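Local coordinates for protein nitrite oxidoreductase subunit A (Kuenenia stuttgartiensis, PDB 7B04) that belongs to the molybdopterin oxidoreductase family and holds a molybdenum atom, two MD1 groups and an iron/sulfur cluster, at residues P281-Q287 with A1089-C1093; P413-Q418 with L819-T823; A568-S574 with K1076-M1081; T778-Y783 with A799-F803. Residues are numbered along the deposited sequence.

The four contacts form a connected network of buried loops, of which contact 1 comes within about 11 Å of the molybdenum atom and of an MD1 group, measured from the Asp1090 side chain. Contact 1 is also the nearest to the centre of the chain, about 14 Å away. It joins contact 3 where Gly285 O meets Lys1076 N at 3.0 Å, and contact 2 where His284 O meets Tyr822 N at 3.1 Å. Contacts 2 and 3 pack together through Tyr822 and Met1081. Contact 4 continues the network from contact 3, with Asn570 O 2.5 Å from Thr779 OG1, but does not touch contacts 1 and 2. Subunit B borders all four.

Contact 1: residues P281-Q287 with A1089-C1093; sequences PFSHGLQ and ADNHC
Residues 281-287 begin as the end of a short helix, which His284 is the first to leave; Gly285 then takes positive phi (78/21) and Leu286 is extended (-118/152). Residues 1089-1093 form an irregular loop in which Asp1090 (68/13) and His1092 (61/67) both have positive phi. The CA atoms approach most closely at two places, Gln287 to Asn1091 at 5.4 Å and Pro281 to His1092 at 6.7 Å. Gln287 extends its side chain in a tt conformation, so that its NE2 donates a hydrogen bond to Asp1090 O at 2.8 Å. Asn1091, with chi1 t, brings OD1 to 3.3 Å from Gln287 CA and 4.1 Å from Pro281 CG, while its ND2 gives a weak hydrogen bond to Lys1076 O. The contact thus ties a part of the molybdopterin oxidoreductase region to the loop that leads into strand 1102-1109 of the six-stranded C-terminal barrel. Asp1090, chi1 m, directs its carboxylate elsewhere: OD1 accepts hydrogen bonds from the backbone N atoms of Asn269 and Tyr270. Phe282 (chi1 m, chi2 -81°) and His1092 (chi1 t, chi2 50°) meet obliquely, ring centroids 5.7 Å apart and planes at 89°, with Phe282 CZ 3.9 Å from His1092 CE1. The imidazole is held at NE2 by a hydrogen bond with Leu1070 N, and the rings of His641 and His1075 meet it at steep angles.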
loop_
_atom_site.group_PDB
_atom_site.type_symbol
_atom_site.label_atom_id
_atom_site.label_comp_id
_atom_site.label_asym_id
_atom_site.label_seq_id
_atom_site.Cartn_x
_atom_site.Cartn_y
_atom_site.Cartn_z
ATOM N N PRO B 281 -26.610 -9.574 11.617
ATOM C CA PRO B 281 -27.673 -10.586 11.739
ATOM C C PRO B 281 -28.696 -10.262 12.815
ATOM O O PRO B 281 -29.835 -10.736 12.729
ATOM C CB PRO B 281 -26.904 -11.874 12.065
ATOM C CG PRO B 281 -25.550 -11.648 11.503
ATOM C CD PRO B 281 -25.272 -10.189 11.713
ATOM N N PHE B 282 -28.326 -9.471 13.823
ATOM C CA PHE B 282 -29.272 -9.093 14.867
ATOM C C PHE B 282 -30.134 -7.910 14.441
ATOM O O PHE B 282 -31.332 -7.873 14.741
ATOM C CB PHE B 282 -28.525 -8.759 16.159
ATOM C CG PHE B 282 -27.794 -9.926 16.758
ATOM C CD1 PHE B 282 -28.464 -10.859 17.531
ATOM C CD2 PHE B 282 -26.434 -10.087 16.554
ATOM C CE1 PHE B 282 -27.791 -11.931 18.085
ATOM C CE2 PHE B 282 -25.756 -11.158 17.104
ATOM C CZ PHE B 282 -26.435 -12.080 17.872
ATOM N N SER B 283 -29.543 -6.936 13.745
ATOM C CA SER B 283 -30.258 -5.701 13.438
ATOM C C SER B 283 -31.152 -5.849 12.212
ATOM O O SER B 283 -32.301 -5.393 12.223
ATOM C CB SER B 283 -29.264 -4.557 13.237
ATOM O OG SER B 283 -28.544 -4.293 14.429
ATOM N N HIS B 284 -30.650 -6.478 11.148
ATOM C CA HIS B 284 -31.435 -6.666 9.935
ATOM C C HIS B 284 -31.431 -8.093 9.403
ATOM O O HIS B 284 -32.189 -8.380 8.471
ATOM C CB HIS B 284 -30.955 -5.720 8.827
ATOM C CG HIS B 284 -29.491 -5.820 8.537
ATOM N ND1 HIS B 284 -28.964 -6.768 7.688
ATOM C CD2 HIS B 284 -28.444 -5.084 8.977
ATOM C CE1 HIS B 284 -27.654 -6.615 7.620
ATOM N NE2 HIS B 284 -27.313 -5.598 8.391
ATOM N N GLY B 285 -30.614 -8.988 9.954
ATOM C CA GLY B 285 -30.672 -10.387 9.574
ATOM C C GLY B 285 -30.013 -10.741 8.263
ATOM O O GLY B 285 -30.330 -11.788 7.689
ATOM N N LEU B 286 -29.101 -9.910 7.772
ATOM C CA LEU B 286 -28.357 -10.182 6.553
ATOM C C LEU B 286 -26.876 -10.279 6.886
ATOM O O LEU B 286 -26.406 -9.681 7.860
ATOM C CB LEU B 286 -28.596 -9.096 5.498
ATOM C CG LEU B 286 -28.414 -9.447 4.021
ATOM C CD1 LEU B 286 -29.335 -8.576 3.208
ATOM C CD2 LEU B 286 -26.977 -9.255 3.565
ATOM N N GLN B 287 -26.151 -11.055 6.076
ATOM C CA GLN B 287 -24.731 -11.289 6.323
ATOM C C GLN B 287 -23.970 -9.980 6.508
ATOM O O GLN B 287 -23.255 -9.799 7.500
ATOM C CB GLN B 287 -24.135 -12.101 5.171
ATOM C CG GLN B 287 -22.727 -12.607 5.424
ATOM C CD GLN B 287 -22.113 -13.260 4.201
ATOM O OE1 GLN B 287 -22.641 -13.150 3.094
ATOM N NE2 GLN B 287 -20.994 -13.948 4.396
ATOM N N ALA B 1089 -21.601 -20.696 8.509
ATOM C CA ALA B 1089 -20.222 -20.247 8.343
ATOM C C ALA B 1089 -20.225 -18.967 7.520
ATOM O O ALA B 1089 -20.940 -18.855 6.517
ATOM C CB ALA B 1089 -19.348 -21.325 7.708
ATOM N N ASP B 1090 -19.469 -17.975 7.985
ATOM C CA ASP B 1090 -19.412 -16.628 7.429
ATOM C C ASP B 1090 -20.722 -15.876 7.633
ATOM O O ASP B 1090 -20.928 -14.832 7.003
ATOM C CB ASP B 1090 -19.008 -16.627 5.952
ATOM C CG ASP B 1090 -17.729 -17.438 5.696
ATOM O OD1 ASP B 1090 -16.906 -17.572 6.628
ATOM O OD2 ASP B 1090 -17.522 -17.912 4.559
ATOM N N ASN B 1091 -21.629 -16.386 8.478
ATOM C CA ASN B 1091 -22.895 -15.720 8.783
ATOM C C ASN B 1091 -23.342 -16.184 10.162
ATOM O O ASN B 1091 -23.994 -17.224 10.271
ATOM C CB ASN B 1091 -23.944 -16.064 7.748
ATOM C CG ASN B 1091 -25.121 -15.129 7.778
ATOM O OD1 ASN B 1091 -25.010 -13.977 8.195
ATOM N ND2 ASN B 1091 -26.264 -15.616 7.316
ATOM N N HIS B 1092 -23.123 -15.350 11.176
ATOM C CA HIS B 1092 -23.380 -15.662 12.580
ATOM C C HIS B 1092 -22.552 -16.854 13.071
ATOM O O HIS B 1092 -23.063 -17.943 13.377
ATOM C CB HIS B 1092 -24.846 -15.945 12.839
ATOM C CG HIS B 1092 -25.161 -16.045 14.297
ATOM N ND1 HIS B 1092 -24.753 -15.083 15.199
ATOM C CD2 HIS B 1092 -25.733 -17.032 15.027
ATOM C CE1 HIS B 1092 -25.125 -15.441 16.412
ATOM N NE2 HIS B 1092 -25.717 -16.618 16.335
ATOM N N CYS B 1093 -21.245 -16.642 13.125
ATOM C CA CYS B 1093 -20.346 -17.494 13.886
ATOM C C CYS B 1093 -19.271 -16.585 14.474
ATOM O O CYS B 1093 -19.383 -15.350 14.433
ATOM C CB CYS B 1093 -19.826 -18.661 13.026
ATOM S SG CYS B 1093 -18.954 -18.238 11.531
#

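Contact 2: residues P413-Q418 with L819-T823; sequences PSYHIQ and LPFYT
Gln418 is the residue most deeply engaged here, followed by Pro820 and Leu819. It stands just past a weakly bonded helical turn of about 413-416, to which a weak backbone bond from Gln418 N to Pro413 O (3.4 Å) ties it. Its CA-to-CB bond points toward the irregular 819-823 loop, and the side chain (chi1 m, chi2 t, chi3 near -6°) donates a hydrogen bond from NE2 to Pro820 O at 2.6 Å. The same NE2 lies 3.6 Å from Tyr822 CE1, oblique to the ring. The segments run in broadly the same direction, obliquely, with CA pairs Pro413-Leu819 at 7.1 Å, Ser414-Pro820 at 7.5 Å and Gln418-Tyr822 at 8.2 Å. Pro820, of extended backbone (-77/153), sets CD 4.0 Å from Pro413 CG and CG 3.8 Å from Ser414 OG, whose hydroxyl is hydrogen-bonded to Asp447. Leu819 (chi1 -90°, chi2 p) brings CD2 to 4.1 Å from Ile417 CD1. Ile417 and Tyr822 also pack on Tyr407 and Ser409 of subunit B, respectively, at the interface of this molybdopterin oxidoreductase-family subunit. Prolines and aliphatic side chains thus pack beside a loop carbonyl, Pro820 O, satisfied by side-chain amides: Gln418 the stronger donor, Gln814 NE2 a weak one.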
loop_
_atom_site.group_PDB
_atom_site.type_symbol
_atom_site.label_atom_id
_atom_site.label_comp_id
_atom_site.label_asym_id
_atom_site.label_seq_id
_atom_site.Cartn_x
_atom_site.Cartn_y
_atom_site.Cartn_z
ATOM N N PRO B 413 -45.001 -11.922 0.937
ATOM C CA PRO B 413 -43.648 -11.876 0.364
ATOM C C PRO B 413 -42.589 -12.568 1.206
ATOM O O PRO B 413 -41.411 -12.525 0.835
ATOM C CB PRO B 413 -43.369 -10.372 0.266
ATOM C CG PRO B 413 -44.143 -9.793 1.397
ATOM C CD PRO B 413 -45.397 -10.626 1.516
ATOM N N SER B 414 -42.959 -13.226 2.303
ATOM C CA SER B 414 -41.976 -13.919 3.122
ATOM C C SER B 414 -41.774 -15.359 2.686
ATOM O O SER B 414 -40.726 -15.941 2.985
ATOM C CB SER B 414 -42.386 -13.879 4.597
ATOM O OG SER B 414 -42.093 -12.617 5.172
ATOM N N TYR B 415 -42.737 -15.933 1.970
ATOM C CA TYR B 415 -42.596 -17.256 1.379
ATOM C C TYR B 415 -42.159 -17.192 -0.078
ATOM O O TYR B 415 -41.272 -17.946 -0.488
ATOM C CB TYR B 415 -43.913 -18.039 1.466
ATOM C CG TYR B 415 -44.296 -18.544 2.844
ATOM C CD1 TYR B 415 -43.774 -17.973 3.994
ATOM C CD2 TYR B 415 -45.175 -19.609 2.987
ATOM C CE1 TYR B 415 -44.127 -18.438 5.249
ATOM C CE2 TYR B 415 -45.534 -20.080 4.236
ATOM C CZ TYR B 415 -45.006 -19.492 5.364
ATOM O OH TYR B 415 -45.358 -19.959 6.610
ATOM N N HIS B 416 -42.753 -16.290 -0.862
ATOM C CA HIS B 416 -42.531 -16.280 -2.303
ATOM C C HIS B 416 -41.229 -15.591 -2.691
ATOM O O HIS B 416 -40.653 -15.917 -3.735
ATOM C CB HIS B 416 -43.702 -15.595 -3.010
ATOM C CG HIS B 416 -44.990 -16.351 -2.919
ATOM N ND1 HIS B 416 -45.244 -17.482 -3.665
ATOM C CD2 HIS B 416 -46.101 -16.135 -2.174
ATOM C CE1 HIS B 416 -46.454 -17.932 -3.381
ATOM N NE2 HIS B 416 -46.995 -17.132 -2.479
ATOM N N ILE B 417 -40.747 -14.652 -1.882
ATOM C CA ILE B 417 -39.520 -13.917 -2.169
ATOM C C ILE B 417 -38.390 -14.336 -1.235
ATOM O O ILE B 417 -37.271 -14.594 -1.678
ATOM C CB ILE B 417 -39.759 -12.391 -2.103
ATOM C CG1 ILE B 417 -40.586 -11.928 -3.303
ATOM C CG2 ILE B 417 -38.436 -11.641 -2.052
ATOM C CD1 ILE B 417 -41.009 -10.476 -3.230
ATOM N N GLN B 418 -38.671 -14.425 0.063
ATOM C CA GLN B 418 -37.640 -14.693 1.055
ATOM C C GLN B 418 -37.521 -16.170 1.417
ATOM O O GLN B 418 -36.553 -16.549 2.085
ATOM C CB GLN B 418 -37.894 -13.848 2.311
ATOM C CG GLN B 418 -37.691 -12.356 2.055
ATOM C CD GLN B 418 -37.899 -11.493 3.286
ATOM O OE1 GLN B 418 -38.302 -11.980 4.342
ATOM N NE2 GLN B 418 -37.619 -10.201 3.154
ATOM N N LEU B 819 -41.188 -4.117 1.727
ATOM C CA LEU B 819 -40.839 -5.517 1.921
ATOM C C LEU B 819 -40.163 -5.718 3.277
ATOM O O LEU B 819 -39.486 -4.815 3.777
ATOM C CB LEU B 819 -39.913 -6.015 0.805
ATOM C CG LEU B 819 -40.598 -6.609 -0.432
ATOM C CD1 LEU B 819 -41.492 -5.589 -1.119
ATOM C CD2 LEU B 819 -39.569 -7.157 -1.409
ATOM N N PRO B 820 -40.355 -6.871 3.913
ATOM C CA PRO B 820 -39.789 -7.081 5.249
ATOM C C PRO B 820 -38.295 -7.365 5.220
ATOM O O PRO B 820 -37.747 -7.876 4.241
ATOM C CB PRO B 820 -40.561 -8.299 5.767
ATOM C CG PRO B 820 -40.899 -9.061 4.534
ATOM C CD PRO B 820 -41.152 -8.027 3.465
ATOM N N PHE B 821 -37.638 -7.021 6.325
ATOM C CA PHE B 821 -36.236 -7.348 6.528
ATOM C C PHE B 821 -36.102 -8.818 6.924
ATOM O O PHE B 821 -37.083 -9.560 6.997
ATOM C CB PHE B 821 -35.622 -6.437 7.591
ATOM C CG PHE B 821 -35.589 -4.984 7.206
ATOM C CD1 PHE B 821 -34.569 -4.486 6.412
ATOM C CD2 PHE B 821 -36.577 -4.115 7.641
ATOM C CE1 PHE B 821 -34.536 -3.149 6.059
ATOM C CE2 PHE B 821 -36.549 -2.778 7.290
ATOM C CZ PHE B 821 -35.528 -2.294 6.498
ATOM N N TYR B 822 -34.870 -9.251 7.184
ATOM C CA TYR B 822 -34.587 -10.655 7.485
ATOM C C TYR B 822 -34.395 -10.889 8.979
ATOM O O TYR B 822 -33.545 -11.679 9.398
ATOM C CB TYR B 822 -33.362 -11.124 6.703
ATOM C CG TYR B 822 -33.474 -10.907 5.209
ATOM C CD1 TYR B 822 -34.202 -11.782 4.413
ATOM C CD2 TYR B 822 -32.859 -9.823 4.597
ATOM C CE1 TYR B 822 -34.310 -11.586 3.048
ATOM C CE2 TYR B 822 -32.961 -9.618 3.232
ATOM C CZ TYR B 822 -33.688 -10.502 2.464
ATOM O OH TYR B 822 -33.793 -10.304 1.106
ATOM N N THR B 823 -35.184 -10.211 9.796
ATOM C CA THR B 823 -35.225 -10.359 11.243
ATOM C C THR B 823 -36.416 -11.204 11.658
ATOM O O THR B 823 -37.273 -11.544 10.838
ATOM C CB THR B 823 -35.300 -8.981 11.905
ATOM O OG1 THR B 823 -36.398 -8.243 11.352
ATOM C CG2 THR B 823 -34.020 -8.222 11.673
#

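Contact 3: residues A568-S574 with K1076-M1081; sequences AGNFQAS and KAKIGM
Two loop segments, the first opening with a 3-10 turn at 568-570, run parallel where they meet, at a single beta bridge between Ala573 and Gly1080, CA atoms 4.2 Å apart. Ala573 N donates to Ile1079 O (2.7 Å, 174°) and Ala573 O accepts from Met1081 N (2.8 Å), so both backbone polar atoms of Ala573 are satisfied. Gln572, with chi1 t and chi2 p, reaches over the loop: its NE2 binds Lys1078 O weakly at 3.4 Å, and its OE1 takes a weak bond from Lys1076 NZ at 3.5 Å. Gln572 OE1 also faces Ile1079 O at 2.8 Å, acceptor against acceptor, so the amide is only weakly satisfied across the contact. Gly569 fits close in, CA 3.4 Å from Lys1078 O, where a CB would clash. Ile1079, chi1 and chi2 m, lays CD1 4.0 Å from Ala568 CB. The loop after strand 558-561 is thereby held to the segment before strand 1083-1084, whose Ala1077 O (2.8 Å) and Gly1080 O (3.1 Å) accept hydrogen bonds from one ammonium, Lys1076 NZ.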
loop_
_atom_site.group_PDB
_atom_site.type_symbol
_atom_site.label_atom_id
_atom_site.label_comp_id
_atom_site.label_asym_id
_atom_site.label_seq_id
_atom_site.Cartn_x
_atom_site.Cartn_y
_atom_site.Cartn_z
ATOM N N ALA B 568 -19.705 -14.563 -1.353
ATOM C CA ALA B 568 -20.008 -15.769 -2.107
ATOM C C ALA B 568 -21.497 -15.897 -2.376
ATOM O O ALA B 568 -21.897 -16.727 -3.198
ATOM C CB ALA B 568 -19.501 -17.006 -1.364
ATOM N N GLY B 569 -22.317 -15.090 -1.702
ATOM C CA GLY B 569 -23.736 -15.005 -1.959
ATOM C C GLY B 569 -24.102 -14.257 -3.220
ATOM O O GLY B 569 -25.292 -14.097 -3.502
ATOM N N ASN B 570 -23.109 -13.775 -3.974
ATOM C CA ASN B 570 -23.390 -13.227 -5.296
ATOM C C ASN B 570 -23.939 -14.300 -6.219
ATOM O O ASN B 570 -24.779 -14.012 -7.081
ATOM C CB ASN B 570 -22.128 -12.603 -5.889
ATOM C CG ASN B 570 -21.887 -11.195 -5.392
ATOM O OD1 ASN B 570 -22.809 -10.382 -5.330
ATOM N ND2 ASN B 570 -20.643 -10.896 -5.037
ATOM N N PHE B 571 -23.487 -15.543 -6.049
ATOM C CA PHE B 571 -24.091 -16.687 -6.729
ATOM C C PHE B 571 -25.313 -17.104 -5.912
ATOM O O PHE B 571 -25.377 -18.171 -5.296
ATOM C CB PHE B 571 -23.081 -17.814 -6.893
ATOM C CG PHE B 571 -21.843 -17.415 -7.651
ATOM C CD1 PHE B 571 -21.798 -17.510 -9.034
ATOM C CD2 PHE B 571 -20.726 -16.943 -6.982
ATOM C CE1 PHE B 571 -20.661 -17.142 -9.734
ATOM C CE2 PHE B 571 -19.587 -16.575 -7.675
ATOM C CZ PHE B 571 -19.555 -16.672 -9.053
ATOM N N GLN B 572 -26.302 -16.214 -5.918
ATOM C CA GLN B 572 -27.434 -16.285 -5.008
ATOM C C GLN B 572 -28.458 -17.293 -5.506
ATOM O O GLN B 572 -28.884 -17.242 -6.665
ATOM C CB GLN B 572 -28.065 -14.899 -4.875
ATOM C CG GLN B 572 -29.200 -14.779 -3.875
ATOM C CD GLN B 572 -28.755 -15.033 -2.451
ATOM O OE1 GLN B 572 -29.232 -15.956 -1.798
ATOM N NE2 GLN B 572 -27.827 -14.219 -1.964
ATOM N N ALA B 573 -28.844 -18.217 -4.631
ATOM C CA ALA B 573 -29.794 -19.266 -4.973
ATOM C C ALA B 573 -31.226 -18.815 -4.716
ATOM O O ALA B 573 -31.505 -18.112 -3.741
ATOM C CB ALA B 573 -29.501 -20.534 -4.170
ATOM N N SER B 574 -32.131 -19.231 -5.599
ATOM C CA SER B 574 -33.555 -18.955 -5.453
ATOM C C SER B 574 -34.318 -19.947 -6.325
ATOM O O SER B 574 -33.724 -20.743 -7.057
ATOM C CB SER B 574 -33.891 -17.501 -5.801
ATOM O OG SER B 574 -33.736 -17.239 -7.183
ATOM N N LYS B 1076 -30.981 -14.743 7.791
ATOM C CA LYS B 1076 -31.033 -15.232 6.418
ATOM C C LYS B 1076 -29.753 -15.957 6.020
ATOM O O LYS B 1076 -28.646 -15.517 6.345
ATOM C CB LYS B 1076 -31.270 -14.071 5.448
ATOM C CG LYS B 1076 -31.180 -14.460 3.977
ATOM C CD LYS B 1076 -31.125 -13.240 3.069
ATOM C CE LYS B 1076 -31.096 -13.641 1.600
ATOM N NZ LYS B 1076 -29.868 -14.405 1.240
ATOM N N ALA B 1077 -29.915 -17.077 5.318
ATOM C CA ALA B 1077 -28.771 -17.810 4.792
ATOM C C ALA B 1077 -28.066 -16.987 3.720
ATOM O O ALA B 1077 -28.707 -16.308 2.913
ATOM C CB ALA B 1077 -29.215 -19.157 4.223
ATOM N N LYS B 1078 -26.733 -17.056 3.710
ATOM C CA LYS B 1078 -25.955 -16.172 2.844
ATOM C C LYS B 1078 -26.084 -16.536 1.366
ATOM O O LYS B 1078 -26.001 -15.649 0.509
ATOM C CB LYS B 1078 -24.487 -16.156 3.280
ATOM C CG LYS B 1078 -23.715 -17.452 3.091
ATOM C CD LYS B 1078 -22.276 -17.281 3.565
ATOM C CE LYS B 1078 -21.417 -18.494 3.249
ATOM N NZ LYS B 1078 -21.795 -19.682 4.061
ATOM N N ILE B 1079 -26.289 -17.812 1.042
ATOM C CA ILE B 1079 -26.177 -18.266 -0.342
ATOM C C ILE B 1079 -27.548 -18.368 -1.005
ATOM O O ILE B 1079 -27.674 -18.185 -2.222
ATOM C CB ILE B 1079 -25.441 -19.617 -0.410
ATOM C CG1 ILE B 1079 -24.031 -19.489 0.167
ATOM C CG2 ILE B 1079 -25.367 -20.121 -1.838
ATOM C CD1 ILE B 1079 -23.134 -18.560 -0.620
ATOM N N GLY B 1080 -28.585 -18.631 -0.218
ATOM C CA GLY B 1080 -29.920 -18.839 -0.746
ATOM C C GLY B 1080 -30.922 -17.848 -0.186
ATOM O O GLY B 1080 -30.774 -17.358 0.935
ATOM N N MET B 1081 -31.946 -17.549 -0.986
ATOM C CA MET B 1081 -33.053 -16.722 -0.519
ATOM C C MET B 1081 -33.910 -17.539 0.437
ATOM O O MET B 1081 -35.044 -17.910 0.114
ATOM C CB MET B 1081 -33.892 -16.210 -1.693
ATOM C CG MET B 1081 -33.205 -15.155 -2.545
ATOM S SD MET B 1081 -32.840 -13.645 -1.629
ATOM C CE MET B 1081 -34.483 -12.970 -1.398
#

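Contact 4: residues T778-Y783 with A799-F803; sequences TTMKGY and AMLLF
This is a buried, local loop-to-loop contact at the end of strand 798-800, an outermost strand of a small antiparallel sheet, formed where the turn after helix 767-774 folds against it and the loop beyond. Backbones meet at Thr779 and Leu802, CA atoms 4.1 Å apart: Leu802 N donates to Thr779 O at 2.6 Å (164°), and Thr779 CA makes a CH...O contact with Leu802 O at 3.2 Å. Thr779 (chi1 p) gives its hydroxyl a partner outside, Asn570 O, while its CG2 rests 3.7 Å from Phe803 CE1. From Met780 to Tyr783 the chain makes a type II turn, closed by Tyr783 N to Met780 O at 3.1 Å; Lys781 (-65/131) and Gly782 (110/-24) occupy its corners. The turn delivers Tyr783, chi1 m and chi2 -60°, toward the strand, so that its ring passes between Ala799 and Leu802, CE1 3.6 Å from Ala799 CB and CE2 4.0 Å from Leu802 CG (chi1 m, chi2 t). Met780 CG packs 4.2 Å from Leu801 CB, and Leu801 has both chi angles p. Subunit B borders both segments, and its Arg402 NH1 is hydrogen-bonded to Phe803 O. The glycine at the third position, with its positive phi, is the hallmark of a type II beta turn, used here to set Tyr783 against the edge strand 798-800 and the loop that continues it.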
loop_
_atom_site.group_PDB
_atom_site.type_symbol
_atom_site.label_atom_id
_atom_site.label_comp_id
_atom_site.label_asym_id
_atom_site.label_seq_id
_atom_site.Cartn_x
_atom_site.Cartn_y
_atom_site.Cartn_z
ATOM N N THR B 778 -29.057 -15.523 -9.042
ATOM C CA THR B 778 -29.956 -14.394 -9.263
ATOM C C THR B 778 -29.249 -13.258 -9.985
ATOM O O THR B 778 -29.867 -12.542 -10.780
ATOM C CB THR B 778 -30.529 -13.886 -7.940
ATOM O OG1 THR B 778 -29.483 -13.290 -7.161
ATOM C CG2 THR B 778 -31.164 -15.022 -7.156
ATOM N N THR B 779 -27.960 -13.077 -9.714
ATOM C CA THR B 779 -27.196 -11.982 -10.285
ATOM C C THR B 779 -26.525 -12.340 -11.604
ATOM O O THR B 779 -26.007 -11.441 -12.275
ATOM C CB THR B 779 -26.130 -11.516 -9.290
ATOM O OG1 THR B 779 -25.197 -12.577 -9.065
ATOM C CG2 THR B 779 -26.769 -11.137 -7.965
ATOM N N MET B 780 -26.517 -13.615 -12.000
ATOM C CA MET B 780 -25.716 -14.003 -13.151
ATOM C C MET B 780 -26.371 -14.987 -14.112
ATOM O O MET B 780 -25.748 -15.313 -15.129
ATOM C CB MET B 780 -24.378 -14.589 -12.673
ATOM C CG MET B 780 -23.349 -13.541 -12.285
ATOM S SD MET B 780 -21.961 -14.216 -11.356
ATOM C CE MET B 780 -22.612 -14.186 -9.690
ATOM N N LYS B 781 -27.582 -15.476 -13.848
ATOM C CA LYS B 781 -28.245 -16.306 -14.849
ATOM C C LYS B 781 -28.532 -15.472 -16.090
ATOM O O LYS B 781 -29.066 -14.364 -15.997
ATOM C CB LYS B 781 -29.537 -16.926 -14.314
ATOM C CG LYS B 781 -30.149 -17.900 -15.325
ATOM C CD LYS B 781 -31.513 -18.429 -14.917
ATOM C CE LYS B 781 -31.507 -19.943 -14.795
ATOM N NZ LYS B 781 -30.689 -20.388 -13.654
ATOM N N GLY B 782 -28.166 -16.006 -17.251
ATOM C CA GLY B 782 -28.216 -15.279 -18.500
ATOM C C GLY B 782 -26.845 -14.948 -19.034
ATOM O O GLY B 782 -26.691 -14.749 -20.246
ATOM N N TYR B 783 -25.846 -14.891 -18.158
ATOM C CA TYR B 783 -24.464 -14.673 -18.542
ATOM C C TYR B 783 -23.824 -16.000 -18.897
ATOM O O TYR B 783 -24.129 -17.039 -18.307
ATOM C CB TYR B 783 -23.671 -14.024 -17.413
ATOM C CG TYR B 783 -23.910 -12.556 -17.268
ATOM C CD1 TYR B 783 -23.640 -11.680 -18.308
ATOM C CD2 TYR B 783 -24.397 -12.043 -16.080
ATOM C CE1 TYR B 783 -23.855 -10.330 -18.164
ATOM C CE2 TYR B 783 -24.619 -10.704 -15.927
ATOM C CZ TYR B 783 -24.350 -9.854 -16.968
ATOM O OH TYR B 783 -24.577 -8.520 -16.793
ATOM N N ALA B 799 -18.272 -8.169 -17.183
ATOM C CA ALA B 799 -19.705 -7.928 -17.256
ATOM C C ALA B 799 -20.130 -7.406 -15.890
ATOM O O ALA B 799 -19.313 -7.296 -14.971
ATOM C CB ALA B 799 -20.476 -9.189 -17.654
ATOM N N MET B 800 -21.410 -7.077 -15.749
ATOM C CA MET B 800 -21.939 -6.609 -14.477
ATOM C C MET B 800 -23.029 -7.551 -13.995
ATOM O O MET B 800 -24.005 -7.799 -14.710
ATOM C CB MET B 800 -22.485 -5.182 -14.594
ATOM C CG MET B 800 -21.426 -4.124 -14.884
ATOM S SD MET B 800 -21.975 -2.447 -14.500
ATOM C CE MET B 800 -23.246 -2.215 -15.736
ATOM N N LEU B 801 -22.863 -8.068 -12.782
ATOM C CA LEU B 801 -23.876 -8.926 -12.185
ATOM C C LEU B 801 -25.153 -8.127 -11.906
ATOM O O LEU B 801 -25.130 -6.899 -11.750
ATOM C CB LEU B 801 -23.319 -9.610 -10.929
ATOM C CG LEU B 801 -22.484 -8.747 -9.986
ATOM C CD1 LEU B 801 -23.395 -7.795 -9.332
ATOM C CD2 LEU B 801 -21.754 -9.551 -8.921
ATOM N N LEU B 802 -26.278 -8.840 -11.870
ATOM C CA LEU B 802 -27.608 -8.237 -11.847
ATOM C C LEU B 802 -28.177 -8.169 -10.427
ATOM O O LEU B 802 -28.691 -9.170 -9.913
ATOM C CB LEU B 802 -28.537 -9.016 -12.778
ATOM C CG LEU B 802 -27.893 -9.282 -14.145
ATOM C CD1 LEU B 802 -28.752 -10.201 -14.999
ATOM C CD2 LEU B 802 -27.586 -7.977 -14.879
ATOM N N PHE B 803 -27.999 -7.020 -9.768
ATOM C CA PHE B 803 -28.771 -6.596 -8.599
ATOM C C PHE B 803 -29.980 -5.801 -9.096
ATOM O O PHE B 803 -30.170 -5.612 -10.306
ATOM C CB PHE B 803 -27.938 -5.743 -7.641
ATOM C CG PHE B 803 -26.720 -6.430 -7.113
ATOM C CD1 PHE B 803 -26.802 -7.629 -6.428
ATOM C CD2 PHE B 803 -25.485 -5.834 -7.271
ATOM C CE1 PHE B 803 -25.661 -8.235 -5.949
ATOM C CE2 PHE B 803 -24.351 -6.419 -6.777
ATOM C CZ PHE B 803 -24.432 -7.628 -6.129
#